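Local coordinates for protein alcohol dehydrogenase, zinc-containing (PDB 5YLN) that probably oxidises alcohols with NAD+ as a zinc-dependent alcohol dehydrogenase, each subunit carrying two zinc sites, at residues G239-E247 against I261-G272. Numbering follows the deposited sequence.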
loop_
_atom_site.group_PDB
_atom_site.type_symbol
_atom_site.label_atom_id
_atom_site.label_comp_id
_atom_site.label_asym_id
_atom_site.label_seq_id
_atom_site.Cartn_x
_atom_site.Cartn_y
_atom_site.Cartn_z
ATOM N N GLY A 239 16.241 16.286 -2.748
ATOM C CA GLY A 239 15.000 16.888 -2.314
ATOM C C GLY A 239 13.748 16.075 -2.568
ATOM O O GLY A 239 12.655 16.541 -2.227
ATOM N N ARG A 240 13.857 14.867 -3.135
ATOM C CA ARG A 240 12.661 14.107 -3.458
ATOM C C ARG A 240 12.300 13.045 -2.425
ATOM O O ARG A 240 11.144 12.607 -2.393
ATOM C CB ARG A 240 12.807 13.450 -4.836
ATOM C CG ARG A 240 13.017 14.468 -5.933
ATOM C CD ARG A 240 12.464 13.998 -7.279
ATOM N NE ARG A 240 12.380 15.109 -8.223
ATOM C CZ ARG A 240 13.401 15.537 -8.954
ATOM N NH1 ARG A 240 14.585 14.937 -8.865
ATOM N NH2 ARG A 240 13.245 16.567 -9.779
ATOM N N GLY A 241 13.229 12.638 -1.565
ATOM C CA GLY A 241 12.963 11.530 -0.660
ATOM C C GLY A 241 13.208 10.196 -1.347
ATOM O O GLY A 241 13.556 10.125 -2.527
ATOM N N VAL A 242 13.037 9.111 -0.586
ATOM C CA VAL A 242 13.388 7.788 -1.085
ATOM C C VAL A 242 12.208 7.156 -1.809
ATOM O O VAL A 242 11.038 7.469 -1.546
ATOM C CB VAL A 242 13.908 6.895 0.060
ATOM C CG1 VAL A 242 15.195 7.471 0.587
ATOM C CG2 VAL A 242 12.870 6.748 1.194
ATOM N N ASP A 243 12.524 6.253 -2.751
ATOM C CA ASP A 243 11.489 5.470 -3.412
ATOM C C ASP A 243 10.988 4.327 -2.539
ATOM O O ASP A 243 9.849 3.882 -2.709
ATOM C CB ASP A 243 12.012 4.930 -4.749
ATOM C CG ASP A 243 12.518 6.050 -5.664
ATOM O OD1 ASP A 243 11.772 7.031 -5.845
ATOM O OD2 ASP A 243 13.676 5.971 -6.153
ATOM N N VAL A 244 11.810 3.833 -1.617
ATOM C CA VAL A 244 11.431 2.729 -0.737
ATOM C C VAL A 244 11.958 3.014 0.660
ATOM O O VAL A 244 13.130 3.377 0.827
ATOM C CB VAL A 244 11.975 1.365 -1.216
ATOM C CG1 VAL A 244 11.313 0.235 -0.427
ATOM C CG2 VAL A 244 11.810 1.179 -2.758
ATOM N N ALA A 245 11.093 2.858 1.663
ATOM C CA ALA A 245 11.499 2.899 3.064
ATOM C C ALA A 245 11.081 1.575 3.690
ATOM O O ALA A 245 9.886 1.277 3.788
ATOM C CB ALA A 245 10.877 4.092 3.813
ATOM N N ILE A 246 12.057 0.773 4.069
ATOM C CA ILE A 246 11.826 -0.528 4.676
ATOM C C ILE A 246 11.892 -0.343 6.186
ATOM O O ILE A 246 12.967 -0.068 6.738
ATOM C CB ILE A 246 12.857 -1.553 4.189
ATOM C CG1 ILE A 246 12.774 -1.720 2.664
ATOM C CG2 ILE A 246 12.689 -2.875 4.927
ATOM C CD1 ILE A 246 13.918 -2.530 2.065
ATOM N N GLU A 247 10.738 -0.474 6.851
ATOM C CA GLU A 247 10.621 -0.338 8.308
ATOM C C GLU A 247 10.901 -1.705 8.931
ATOM O O GLU A 247 10.052 -2.600 8.876
ATOM C CB GLU A 247 9.223 0.168 8.678
ATOM C CG GLU A 247 9.081 0.865 10.040
ATOM C CD GLU A 247 9.110 -0.094 11.239
ATOM O OE1 GLU A 247 9.111 -1.334 11.072
ATOM O OE2 GLU A 247 9.123 0.404 12.374
ATOM N N ILE A 261 10.173 10.453 5.116
ATOM C CA ILE A 261 11.246 10.456 4.128
ATOM C C ILE A 261 10.821 9.875 2.797
ATOM O O ILE A 261 11.592 9.956 1.831
ATOM C CB ILE A 261 12.498 9.715 4.644
ATOM C CG1 ILE A 261 12.181 8.239 4.958
ATOM C CG2 ILE A 261 13.057 10.440 5.852
ATOM C CD1 ILE A 261 13.415 7.275 4.952
ATOM N N ILE A 262 9.632 9.290 2.715
ATOM C CA ILE A 262 9.197 8.647 1.498
ATOM C C ILE A 262 8.835 9.714 0.470
ATOM O O ILE A 262 8.253 10.750 0.797
ATOM C CB ILE A 262 8.025 7.700 1.805
ATOM C CG1 ILE A 262 7.803 6.747 0.644
ATOM C CG2 ILE A 262 6.765 8.470 2.186
ATOM C CD1 ILE A 262 8.964 5.796 0.425
ATOM N N GLY A 263 9.242 9.492 -0.778
ATOM C CA GLY A 263 8.972 10.442 -1.834
ATOM C C GLY A 263 7.706 10.120 -2.590
ATOM O O GLY A 263 7.073 9.094 -2.351
ATOM N N VAL A 264 7.351 11.032 -3.517
ATOM C CA VAL A 264 6.246 10.778 -4.437
ATOM C C VAL A 264 6.435 9.420 -5.096
ATOM O O VAL A 264 7.528 9.100 -5.577
ATOM C CB VAL A 264 6.144 11.885 -5.500
ATOM C CG1 VAL A 264 5.171 11.448 -6.588
ATOM C CG2 VAL A 264 5.696 13.203 -4.889
ATOM N N ASP A 265 5.361 8.622 -5.117
ATOM C CA ASP A 265 5.228 7.323 -5.761
ATOM C C ASP A 265 5.896 6.224 -4.940
ATOM O O ASP A 265 5.913 5.052 -5.388
ATOM C CB ASP A 265 5.786 7.313 -7.201
ATOM C CG ASP A 265 5.123 6.261 -8.073
ATOM O OD1 ASP A 265 3.880 6.140 -7.973
ATOM O OD2 ASP A 265 5.829 5.573 -8.860
ATOM N N GLY A 266 6.436 6.545 -3.760
ATOM C CA GLY A 266 7.226 5.603 -2.998
ATOM C C GLY A 266 6.396 4.655 -2.149
ATOM O O GLY A 266 5.189 4.827 -1.993
ATOM N N THR A 267 7.069 3.630 -1.609
ATOM C CA THR A 267 6.418 2.633 -0.770
ATOM C C THR A 267 7.120 2.549 0.584
ATOM O O THR A 267 8.343 2.406 0.652
ATOM C CB THR A 267 6.403 1.257 -1.453
ATOM O OG1 THR A 267 5.596 1.315 -2.639
ATOM C CG2 THR A 267 5.857 0.176 -0.536
ATOM N N VAL A 268 6.346 2.660 1.655
ATOM C CA VAL A 268 6.793 2.270 2.991
ATOM C C VAL A 268 6.428 0.799 3.156
ATOM O O VAL A 268 5.244 0.449 3.185
ATOM C CB VAL A 268 6.138 3.128 4.081
ATOM C CG1 VAL A 268 6.600 2.685 5.491
ATOM C CG2 VAL A 268 6.426 4.617 3.858
ATOM N N ALA A 269 7.438 -0.069 3.214
ATOM C CA ALA A 269 7.237 -1.507 3.386
ATOM C C ALA A 269 7.514 -1.846 4.842
ATOM O O ALA A 269 8.673 -1.874 5.265
ATOM C CB ALA A 269 8.143 -2.327 2.460
ATOM N N ASN A 270 6.451 -2.110 5.599
ATOM C CA ASN A 270 6.578 -2.542 6.982
ATOM C C ASN A 270 6.934 -4.025 7.032
ATOM O O ASN A 270 6.255 -4.845 6.412
ATOM C CB ASN A 270 5.280 -2.298 7.749
ATOM C CG ASN A 270 5.372 -2.774 9.194
ATOM O OD1 ASN A 270 5.837 -2.043 10.067
ATOM N ND2 ASN A 270 4.943 -4.009 9.445
ATOM N N CYS A 271 7.977 -4.373 7.792
ATOM C CA CYS A 271 8.315 -5.776 8.042
ATOM C C CYS A 271 7.977 -6.237 9.443
ATOM O O CYS A 271 7.516 -7.361 9.615
ATOM C CB CYS A 271 9.808 -6.033 7.833
ATOM S SG CYS A 271 10.461 -5.341 6.352
ATOM N N GLY A 272 8.209 -5.394 10.445
ATOM C CA GLY A 272 8.164 -5.857 11.807
ATOM C C GLY A 272 6.759 -5.992 12.356
ATOM O O GLY A 272 5.786 -5.435 11.844
#
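Glu247 and Asn270 both start with CG anti to the backbone N; on residues paired in register and facing the same way, these matching torsions set the two side chains alongside each other, carboxylate and amide planes 24° apart. Glu247 OE1 and Asn270 OD1, 3.5 Å apart, are both acceptors and do not bond each other; Val249 N serves the first and His274 the second, while Glu247 OE2 takes Gly250 N. On the other face, Ile246 CG2 reaches Cys271 SG at 3.6 Å.

Strands 244-247 and 266-270 run parallel, 14° apart, and five backbone bonds zip them together from Thr267 N to Asp243 O (3.0 Å) through to Cys271 N on Glu247 O (2.9 Å). A second, separate pairing comes before the type II turn Gly263-Gly266: Val242 N donates to Ile261 O (2.9 Å), and Val242 O accepts from Gly263 N (2.8 Å). Here Ile261 CD1 meets Val242 CG2 at 3.8 Å, and Ile262 CD1 sits closest to Val242 O (3.3 Å), with Val242 CG2 and Ala245 CB further off.

Strand 174-178 flanks 242-247 on its far side. Helix 252-261 links the two strands and packs Cys258 over Ala245 and Val268, giving a beta-alpha-beta crossover of the Rossmann-type domain that in this family binds the dinucleotide, probably NAD+ here.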